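Local coordinates for protein 30-kDa cleavage and polyadenylation specificity factor 30 (Arabidopsis thaliana, PDB 5ZUU) that serves as an RNA-binding subunit of the polyadenylation specificity factor in pre-mRNA 3'-end formation, its YTH domain recognising m6A-modified RNA, at residues K109-S114 with S150-E155; T8-P13 with S104-K109; V16-V21 with N50-S55. All coordinates share one frame; numbering follows the deposited sequence.

Contact 1: K109-S114 with S150-E155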
loop_
_atom_site.group_PDB
_atom_site.type_symbol
_atom_site.label_atom_id
_atom_site.label_comp_id
_atom_site.label_asym_id
_atom_site.label_seq_id
_atom_site.Cartn_x
_atom_site.Cartn_y
_atom_site.Cartn_z
ATOM N N LYS A 109 -2.012 -3.876 6.831
ATOM C CA LYS A 109 -1.177 -4.925 7.195
ATOM C C LYS A 109 0.231 -4.581 6.810
ATOM O O LYS A 109 0.515 -4.205 5.670
ATOM C CB LYS A 109 -1.566 -6.188 6.418
ATOM C CG LYS A 109 -0.682 -7.428 6.660
ATOM C CD LYS A 109 -0.874 -7.991 8.075
ATOM C CE LYS A 109 0.194 -9.029 8.397
ATOM N NZ LYS A 109 0.035 -9.830 9.684
ATOM N N LEU A 110 1.119 -4.710 7.753
ATOM C CA LEU A 110 2.543 -4.516 7.542
ATOM C C LEU A 110 3.337 -5.766 7.898
ATOM O O LEU A 110 3.120 -6.346 8.975
ATOM C CB LEU A 110 2.963 -3.357 8.461
ATOM C CG LEU A 110 2.512 -2.058 7.798
ATOM C CD1 LEU A 110 2.230 -0.938 8.825
ATOM C CD2 LEU A 110 3.493 -1.647 6.693
ATOM N N CYS A 111 4.226 -6.182 7.018
ATOM C CA CYS A 111 4.885 -7.487 7.138
ATOM C C CYS A 111 6.053 -7.543 6.145
ATOM O O CYS A 111 6.329 -6.533 5.572
ATOM C CB CYS A 111 3.858 -8.563 6.819
ATOM S SG CYS A 111 3.297 -8.566 5.067
ATOM N N GLU A 112 6.795 -8.643 6.011
ATOM C CA GLU A 112 7.801 -8.781 4.975
ATOM C C GLU A 112 7.495 -10.031 4.189
ATOM O O GLU A 112 7.721 -11.151 4.673
ATOM C CB GLU A 112 9.236 -8.875 5.516
ATOM C CG GLU A 112 9.817 -7.592 6.121
ATOM C CD GLU A 112 10.159 -6.483 5.075
ATOM O OE1 GLU A 112 10.378 -6.762 3.862
ATOM O OE2 GLU A 112 10.251 -5.312 5.496
ATOM N N LEU A 113 6.944 -9.864 2.998
ATOM C CA LEU A 113 6.540 -10.996 2.204
ATOM C C LEU A 113 7.559 -11.164 1.073
ATOM O O LEU A 113 7.671 -10.349 0.147
ATOM C CB LEU A 113 5.159 -10.779 1.640
ATOM C CG LEU A 113 4.665 -11.860 0.664
ATOM C CD1 LEU A 113 4.414 -13.163 1.402
ATOM C CD2 LEU A 113 3.372 -11.398 -0.002
ATOM N N SER A 114 8.355 -12.195 1.187
ATOM C CA SER A 114 9.361 -12.509 0.180
ATOM C C SER A 114 8.752 -12.820 -1.181
ATOM O O SER A 114 7.716 -13.475 -1.271
ATOM C CB SER A 114 10.136 -13.758 0.656
ATOM O OG SER A 114 10.913 -14.246 -0.396
ATOM N N SER A 150 -3.803 -11.849 0.177
ATOM C CA SER A 150 -3.964 -12.941 1.125
ATOM C C SER A 150 -2.600 -13.491 1.633
ATOM O O SER A 150 -2.502 -13.851 2.802
ATOM C CB SER A 150 -4.904 -14.018 0.572
ATOM O OG SER A 150 -4.109 -14.917 -0.125
ATOM N N LEU A 151 -1.549 -13.490 0.799
ATOM C CA LEU A 151 -0.227 -13.933 1.240
ATOM C C LEU A 151 0.376 -12.997 2.305
ATOM O O LEU A 151 1.142 -13.436 3.199
ATOM C CB LEU A 151 0.772 -14.044 0.076
ATOM C CG LEU A 151 0.404 -15.096 -0.959
ATOM C CD1 LEU A 151 1.286 -15.011 -2.198
ATOM C CD2 LEU A 151 0.437 -16.514 -0.382
ATOM N N LEU A 152 0.100 -11.707 2.146
ATOM C CA LEU A 152 0.537 -10.728 3.109
ATOM C C LEU A 152 -0.030 -11.069 4.513
ATOM O O LEU A 152 0.694 -10.995 5.502
ATOM C CB LEU A 152 0.067 -9.328 2.733
ATOM C CG LEU A 152 0.607 -8.629 1.472
ATOM C CD1 LEU A 152 -0.215 -7.341 1.259
ATOM C CD2 LEU A 152 2.088 -8.338 1.660
ATOM N N TYR A 153 -1.317 -11.374 4.581
ATOM C CA TYR A 153 -1.978 -11.746 5.846
ATOM C C TYR A 153 -1.482 -13.101 6.456
ATOM O O TYR A 153 -1.757 -13.359 7.625
ATOM C CB TYR A 153 -3.468 -11.756 5.657
ATOM C CG TYR A 153 -3.985 -10.353 5.680
ATOM C CD1 TYR A 153 -4.310 -9.716 6.890
ATOM C CD2 TYR A 153 -4.098 -9.620 4.499
ATOM C CE1 TYR A 153 -4.761 -8.407 6.893
ATOM C CE2 TYR A 153 -4.542 -8.332 4.494
ATOM C CZ TYR A 153 -4.857 -7.701 5.689
ATOM O OH TYR A 153 -5.374 -6.423 5.631
ATOM N N LEU A 154 -0.757 -13.941 5.702
ATOM C CA LEU A 154 -0.093 -15.078 6.284
ATOM C C LEU A 154 1.177 -14.714 7.010
ATOM O O LEU A 154 1.617 -15.495 7.852
ATOM C CB LEU A 154 0.206 -16.157 5.234
ATOM C CG LEU A 154 -0.991 -16.635 4.476
ATOM C CD1 LEU A 154 -0.501 -17.581 3.399
ATOM C CD2 LEU A 154 -2.027 -17.300 5.335
ATOM N N GLU A 155 1.785 -13.561 6.730
ATOM C CA GLU A 155 3.028 -13.201 7.378
ATOM C C GLU A 155 2.802 -12.552 8.699
ATOM O O GLU A 155 1.813 -11.867 8.890
ATOM C CB GLU A 155 3.916 -12.273 6.516
ATOM C CG GLU A 155 4.346 -12.910 5.224
ATOM C CD GLU A 155 5.099 -14.217 5.447
ATOM O OE1 GLU A 155 4.887 -15.198 4.662
ATOM O OE2 GLU A 155 5.957 -14.257 6.357
HETATM O O HOH W 1 -2.231 -11.079 9.383
HETATM O O HOH W 2 7.679 -12.782 7.435
#
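Strand 109-114 and the C-terminal part of helix 142-154 pass with their axes 8.1 Å apart at 104°, and Lys109, Cys111 and Leu113 turn their CB atoms toward the helix. This is a helix laid across the central mixed sheet of the YTH domain, with alternate strand residues meeting it. In Leu113, CG stands anti to the backbone N (chi1 174°). Beyond it, Leu113 CD2 lies 3.7 Å from Leu151 CB, and the same methyl meets Leu152 CD2, the two leucine side chains crossing at about a right angle. Leu152 CD2 also lies 3.6 Å from Cys111 SG; a small, only weakly polar thiol fits well between strand and helix here. Beside it, Cys111 CB packs on Glu155 CB.

The aliphatic part of Lys109 runs past the Tyr153 ring in the opposite direction: CB stands over the face, 3.7 Å from CZ, with CG over the ring centre. The tyrosine is thus packed by methylenes, while its hydroxyl bonds to His10 O. A long lysine can use its stem for the ring and still carry its charge on to the carbonyl of Glu155. There NZ donates to Glu155 O at 2.8 Å, almost in line with the carbonyl (C=O...N 164°), and also forms a salt bridge with Asp157. The carboxylate of Glu155 pairs with Lys117 through OE1. A water bridges Lys109 NZ to Tyr153 O, accepting from the ammonium at 2.6 Å and donating to the carbonyl.

Contact 2: T8-P13 with S104-K109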
loop_
_atom_site.group_PDB
_atom_site.type_symbol
_atom_site.label_atom_id
_atom_site.label_comp_id
_atom_site.label_asym_id
_atom_site.label_seq_id
_atom_site.Cartn_x
_atom_site.Cartn_y
_atom_site.Cartn_z
ATOM N N THR A 8 -4.358 -6.995 15.752
ATOM C CA THR A 8 -3.273 -6.069 15.618
ATOM C C THR A 8 -3.100 -5.518 14.211
ATOM O O THR A 8 -2.206 -4.765 13.996
ATOM C CB THR A 8 -1.996 -6.823 15.969
ATOM O OG1 THR A 8 -1.821 -7.904 15.020
ATOM C CG2 THR A 8 -2.117 -7.342 17.430
ATOM N N SER A 9 -3.914 -5.961 13.264
ATOM C CA SER A 9 -3.884 -5.506 11.887
ATOM C C SER A 9 -5.354 -5.316 11.416
ATOM O O SER A 9 -6.274 -5.766 12.089
ATOM C CB SER A 9 -3.098 -6.529 11.028
ATOM O OG SER A 9 -3.808 -7.748 10.815
ATOM N N HIS A 10 -5.591 -4.609 10.311
ATOM C CA HIS A 10 -6.921 -4.441 9.835
ATOM C C HIS A 10 -7.073 -5.512 8.780
ATOM O O HIS A 10 -6.175 -5.713 7.963
ATOM C CB HIS A 10 -7.166 -3.056 9.227
ATOM C CG HIS A 10 -6.958 -1.955 10.189
ATOM N ND1 HIS A 10 -7.948 -1.538 11.054
ATOM C CD2 HIS A 10 -5.858 -1.237 10.497
ATOM C CE1 HIS A 10 -7.477 -0.576 11.829
ATOM N NE2 HIS A 10 -6.204 -0.385 11.527
ATOM N N PRO A 11 -8.206 -6.202 8.807
ATOM C CA PRO A 11 -8.538 -7.140 7.745
ATOM C C PRO A 11 -8.762 -6.426 6.378
ATOM O O PRO A 11 -9.184 -5.288 6.316
ATOM C CB PRO A 11 -9.839 -7.738 8.226
ATOM C CG PRO A 11 -10.486 -6.590 8.959
ATOM C CD PRO A 11 -9.358 -5.889 9.668
ATOM N N LEU A 12 -8.470 -7.136 5.310
ATOM C CA LEU A 12 -8.777 -6.711 4.001
ATOM C C LEU A 12 -10.243 -6.301 3.972
ATOM O O LEU A 12 -11.072 -7.086 4.345
ATOM C CB LEU A 12 -8.486 -7.875 3.066
ATOM C CG LEU A 12 -8.267 -7.496 1.625
ATOM C CD1 LEU A 12 -7.031 -6.611 1.538
ATOM C CD2 LEU A 12 -8.148 -8.776 0.832
ATOM N N PRO A 13 -10.576 -5.030 3.622
ATOM C CA PRO A 13 -11.982 -4.665 3.530
ATOM C C PRO A 13 -12.743 -5.627 2.623
ATOM O O PRO A 13 -12.173 -6.163 1.633
ATOM C CB PRO A 13 -11.960 -3.298 2.844
ATOM C CG PRO A 13 -10.602 -2.758 3.053
ATOM C CD PRO A 13 -9.690 -3.913 3.251
ATOM N N SER A 104 -4.273 10.515 1.586
ATOM C CA SER A 104 -4.385 9.634 2.746
ATOM C C SER A 104 -4.366 8.175 2.380
ATOM O O SER A 104 -4.975 7.749 1.381
ATOM C CB SER A 104 -5.744 9.792 3.448
ATOM O OG SER A 104 -5.880 11.092 3.828
ATOM N N VAL A 105 -3.751 7.414 3.257
ATOM C CA VAL A 105 -3.826 5.969 3.215
ATOM C C VAL A 105 -4.004 5.491 4.650
ATOM O O VAL A 105 -3.625 6.182 5.569
ATOM C CB VAL A 105 -2.615 5.306 2.508
ATOM C CG1 VAL A 105 -2.490 5.823 1.128
ATOM C CG2 VAL A 105 -1.306 5.551 3.240
ATOM N N LYS A 106 -4.614 4.322 4.801
ATOM C CA LYS A 106 -4.701 3.607 6.068
ATOM C C LYS A 106 -4.002 2.280 5.887
ATOM O O LYS A 106 -4.447 1.450 5.095
ATOM C CB LYS A 106 -6.132 3.387 6.367
ATOM C CG LYS A 106 -6.483 2.445 7.503
ATOM C CD LYS A 106 -8.006 2.540 7.644
ATOM C CE LYS A 106 -8.674 1.292 8.157
ATOM N NZ LYS A 106 -8.810 1.451 9.612
ATOM N N TRP A 107 -2.922 2.093 6.633
ATOM C CA TRP A 107 -2.161 0.859 6.605
ATOM C C TRP A 107 -2.951 -0.276 7.213
ATOM O O TRP A 107 -3.478 -0.155 8.298
ATOM C CB TRP A 107 -0.837 1.078 7.310
ATOM C CG TRP A 107 0.065 1.837 6.440
ATOM C CD1 TRP A 107 0.301 3.200 6.461
ATOM C CD2 TRP A 107 0.707 1.347 5.268
ATOM N NE1 TRP A 107 1.127 3.555 5.428
ATOM C CE2 TRP A 107 1.421 2.446 4.693
ATOM C CE3 TRP A 107 0.841 0.081 4.704
ATOM C CZ2 TRP A 107 2.210 2.318 3.564
ATOM C CZ3 TRP A 107 1.653 -0.054 3.587
ATOM C CH2 TRP A 107 2.297 1.071 3.001
ATOM N N LEU A 108 -3.156 -1.328 6.430
ATOM C CA LEU A 108 -3.985 -2.439 6.871
ATOM C C LEU A 108 -3.109 -3.529 7.485
ATOM O O LEU A 108 -3.419 -3.997 8.564
ATOM C CB LEU A 108 -4.866 -2.942 5.762
ATOM C CG LEU A 108 -5.707 -1.847 5.138
ATOM C CD1 LEU A 108 -6.282 -2.381 3.825
ATOM C CD2 LEU A 108 -6.815 -1.320 6.061
ATOM N N LYS A 109 -2.012 -3.876 6.831
ATOM C CA LYS A 109 -1.177 -4.925 7.195
ATOM C C LYS A 109 0.231 -4.581 6.810
ATOM O O LYS A 109 0.515 -4.205 5.670
ATOM C CB LYS A 109 -1.566 -6.188 6.418
ATOM C CG LYS A 109 -0.682 -7.428 6.660
ATOM C CD LYS A 109 -0.874 -7.991 8.075
ATOM C CE LYS A 109 0.194 -9.029 8.397
ATOM N NZ LYS A 109 0.035 -9.830 9.684
HETATM O O HOH W 3 -1.778 -9.124 12.549
#
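His10 N donates to Leu108 O at 2.9 Å (N-H...O 160°), joining the N-terminal loop 8-13 to strand 103-114 at a classic beta bulge, where Leu108 and Lys109 both face Cys74 on strand 70-77. The loop lies on the central sheet of the YTH domain. Around this bond, Leu108 packs with both methyls: CD2 comes within 3.6 Å of His10 CB, the two side chains crossing at about a right angle, and CD1 meets Pro13 CD at 3.8 Å, tip to tip. A branched leucine suits this place because its two methyls can serve separate partners, and the apolar ring methylene of proline matches one of them. Ser9, small enough to lie close to the strand, sets CB 3.5 Å from Leu108 O.

Lys106 approaches the imidazole of His10 from one face. Its CE stands over the ring, 4.2 Å from the centroid and 11° off the normal, a CH-pi contact. The bend at chi4 (94°) turns NZ toward the rim, 3.3 Å from CE1. Trp107 O, a buried oxygen with no hydrogen-bonding partner in the structure, lies oblique to the same ring, 3.4 Å from His10 CD2.

Farther out, Glu168 of helix 159-172 takes both polar ends: OE1 forms a salt bridge with Lys106 NZ, and OE2 bonds to His10 NE2. The bond to NE2 restrains the ring's rotation, and the negative charge of the shared carboxylate would tend to offset that of the ammonium held so near the imidazole. Ile165 of the same helix also touches His10. At the other end of the loop a water joins the two segments, 3.0 Å from Ser9 OG and weakly bound by Lys109 NZ, whose main partner is Asp157.

Contact 3: V16-V21 with N50-S55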
loop_
_atom_site.group_PDB
_atom_site.type_symbol
_atom_site.label_atom_id
_atom_site.label_comp_id
_atom_site.label_asym_id
_atom_site.label_seq_id
_atom_site.Cartn_x
_atom_site.Cartn_y
_atom_site.Cartn_z
ATOM N N VAL A 16 -16.031 -5.296 -3.329
ATOM C CA VAL A 16 -15.323 -5.214 -4.615
ATOM C C VAL A 16 -14.131 -4.258 -4.495
ATOM O O VAL A 16 -14.269 -3.078 -4.320
ATOM C CB VAL A 16 -16.274 -4.918 -5.796
ATOM C CG1 VAL A 16 -15.467 -4.626 -7.067
ATOM C CG2 VAL A 16 -17.180 -6.149 -5.987
ATOM N N ASN A 17 -12.940 -4.810 -4.595
ATOM C CA ASN A 17 -11.717 -4.047 -4.435
ATOM C C ASN A 17 -10.956 -4.020 -5.769
ATOM O O ASN A 17 -11.096 -4.920 -6.588
ATOM C CB ASN A 17 -10.837 -4.746 -3.417
ATOM C CG ASN A 17 -11.444 -4.865 -2.035
ATOM O OD1 ASN A 17 -12.363 -4.136 -1.612
ATOM N ND2 ASN A 17 -10.863 -5.758 -1.282
ATOM N N ARG A 18 -10.094 -3.023 -5.953
ATOM C CA ARG A 18 -9.026 -3.102 -6.974
ATOM C C ARG A 18 -7.750 -2.976 -6.233
ATOM O O ARG A 18 -7.726 -2.329 -5.121
ATOM C CB ARG A 18 -9.159 -1.957 -8.002
ATOM C CG ARG A 18 -10.389 -2.160 -8.835
ATOM C CD ARG A 18 -10.725 -0.960 -9.678
ATOM N NE ARG A 18 -9.751 -0.792 -10.762
ATOM C CZ ARG A 18 -9.821 0.202 -11.656
ATOM N NH1 ARG A 18 -10.786 1.074 -11.595
ATOM N NH2 ARG A 18 -8.936 0.296 -12.628
ATOM N N TYR A 19 -6.698 -3.509 -6.847
ATOM C CA TYR A 19 -5.394 -3.697 -6.243
ATOM C C TYR A 19 -4.310 -3.180 -7.164
ATOM O O TYR A 19 -4.298 -3.540 -8.368
ATOM C CB TYR A 19 -5.125 -5.249 -6.051
ATOM C CG TYR A 19 -6.163 -5.910 -5.228
ATOM C CD1 TYR A 19 -7.387 -6.307 -5.788
ATOM C CD2 TYR A 19 -5.984 -6.080 -3.867
ATOM C CE1 TYR A 19 -8.377 -6.894 -4.999
ATOM C CE2 TYR A 19 -6.965 -6.667 -3.084
ATOM C CZ TYR A 19 -8.155 -7.050 -3.644
ATOM O OH TYR A 19 -9.123 -7.594 -2.853
ATOM N N PHE A 20 -3.386 -2.385 -6.593
ATOM C CA PHE A 20 -2.254 -1.806 -7.331
ATOM C C PHE A 20 -0.992 -2.059 -6.549
ATOM O O PHE A 20 -1.000 -1.921 -5.334
ATOM C CB PHE A 20 -2.437 -0.266 -7.538
ATOM C CG PHE A 20 -3.601 0.106 -8.396
ATOM C CD1 PHE A 20 -4.880 0.067 -7.908
ATOM C CD2 PHE A 20 -3.423 0.497 -9.705
ATOM C CE1 PHE A 20 -5.974 0.365 -8.733
ATOM C CE2 PHE A 20 -4.501 0.805 -10.529
ATOM C CZ PHE A 20 -5.776 0.729 -10.038
ATOM N N VAL A 21 0.085 -2.443 -7.232
ATOM C CA VAL A 21 1.406 -2.466 -6.625
ATOM C C VAL A 21 1.982 -1.057 -6.634
ATOM O O VAL A 21 1.948 -0.380 -7.655
ATOM C CB VAL A 21 2.387 -3.401 -7.352
ATOM C CG1 VAL A 21 3.807 -3.296 -6.767
ATOM C CG2 VAL A 21 1.893 -4.835 -7.266
ATOM N N ASN A 50 -6.908 7.931 -9.189
ATOM C CA ASN A 50 -8.207 8.591 -8.948
ATOM C C ASN A 50 -9.339 7.850 -9.667
ATOM O O ASN A 50 -10.477 7.783 -9.174
ATOM C CB ASN A 50 -8.197 10.099 -9.326
ATOM C CG ASN A 50 -7.632 10.999 -8.223
ATOM O OD1 ASN A 50 -7.503 10.579 -7.078
ATOM N ND2 ASN A 50 -7.264 12.228 -8.578
ATOM N N GLU A 51 -9.045 7.295 -10.838
ATOM C CA GLU A 51 -10.049 6.545 -11.566
ATOM C C GLU A 51 -10.443 5.317 -10.736
ATOM O O GLU A 51 -11.591 4.934 -10.666
ATOM C CB GLU A 51 -9.488 6.166 -12.973
ATOM C CG GLU A 51 -10.487 5.567 -13.994
ATOM C CD GLU A 51 -10.759 4.042 -13.815
ATOM O OE1 GLU A 51 -11.819 3.537 -14.283
ATOM O OE2 GLU A 51 -9.942 3.318 -13.202
ATOM N N ALA A 52 -9.467 4.653 -10.141
ATOM C CA ALA A 52 -9.747 3.479 -9.280
ATOM C C ALA A 52 -10.509 3.939 -8.025
ATOM O O ALA A 52 -11.537 3.354 -7.692
ATOM C CB ALA A 52 -8.450 2.784 -8.923
ATOM N N PHE A 53 -10.060 5.029 -7.403
ATOM C CA PHE A 53 -10.706 5.511 -6.223
ATOM C C PHE A 53 -12.154 5.803 -6.483
ATOM O O PHE A 53 -12.984 5.452 -5.683
ATOM C CB PHE A 53 -10.014 6.769 -5.665
ATOM C CG PHE A 53 -10.538 7.209 -4.325
ATOM C CD1 PHE A 53 -10.038 6.652 -3.157
ATOM C CD2 PHE A 53 -11.511 8.227 -4.243
ATOM C CE1 PHE A 53 -10.529 7.076 -1.917
ATOM C CE2 PHE A 53 -11.996 8.666 -3.007
ATOM C CZ PHE A 53 -11.487 8.084 -1.846
ATOM N N ASP A 54 -12.496 6.389 -7.631
ATOM C CA ASP A 54 -13.889 6.694 -7.920
ATOM C C ASP A 54 -14.705 5.440 -8.243
ATOM O O ASP A 54 -15.921 5.462 -8.055
ATOM C CB ASP A 54 -14.009 7.657 -9.143
ATOM C CG ASP A 54 -13.403 9.004 -8.908
ATOM O OD1 ASP A 54 -13.052 9.380 -7.751
ATOM O OD2 ASP A 54 -13.182 9.669 -9.941
ATOM N N SER A 55 -14.076 4.406 -8.809
ATOM C CA SER A 55 -14.780 3.239 -9.342
ATOM C C SER A 55 -15.281 2.222 -8.325
ATOM O O SER A 55 -16.248 1.528 -8.610
ATOM C CB SER A 55 -13.872 2.443 -10.287
ATOM O OG SER A 55 -12.749 1.969 -9.561
#
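Arg18 reaches from strand 17-24 to three residues, Glu51, Ala52 and Ser55, on one side of helix 46-55, where strand and helix run nearly antiparallel, at 161°, with axes 9.0 Å apart. The pair belongs to the alpha/beta fold of the YTH domain, in which helix 46-55 packs on the central sheet.

The CB of Arg18 points toward the helix, and CG follows anti to the carbonyl carbon. CD comes next, 3.6 Å from Ser55 OG. At chi3 (70°) the chain bends, and NE pairs with Glu139 of strand 138-140 in a salt bridge. CZ lies 4.0 Å from Ala52 CB, which sits over one face of the guanidinium, offset toward the rim; a methyl is small enough to let the flat group lie against the helix. At the tip NH1 gives two bonds: one to Ser55 OG at 3.0 Å, nearly in the guanidinium plane, and one to Glu51 OE2 at 2.9 Å, met on the syn side of the carboxylate. NH2 adds a weak bond to the same OE2. The guanidinium and carboxylate planes stand 70° apart, so this is no flat, two-oxygen pairing.

Ser55 OG donates in turn to Ala52 O at 2.6 Å, within the helix; with its proton used there, the oxygen can accept from Arg18 NH1. Farther along the strand Phe20 CE1 lies 3.5 Å from Ala52 CB, and the side chain also touches Val59 and Leu61 of strand 58-65.

Arginine suits the position because one planar cation can satisfy acidic groups from both a helix and a neighbouring strand while its face rests on alanine. The arginine cation would be expected to favour the ionised form of Glu51 and Glu139, and the bonds fix the guanidinium's orientation where Arg18 is partly exposed and Glu51 and Ser55 lie at the surface.

All three contacts bear on the same mixed sheet. Contacts 1 and 2 are partly buried, with no exposed residue among those that touch, whereas in contact 3 Glu51 and Ser55 are exposed. Contacts 1 and 2 share Lys109 and follow each other along strand 103-114; they touch through Tyr153 and His10, so helix, loop and strand close on one another. Contact 3 lies about 20 Å from contact 1, centre to centre, on strand 17-24, and meets contact 2 through packing of Leu12 on Tyr19. Contact 1 is the most apolar, built on leucines and a cysteine with polar groups at its edge. Contact 2 mixes a backbone bond with lysine-histidine packing, whereas contact 3 relies chiefly on charge over a small apolar base.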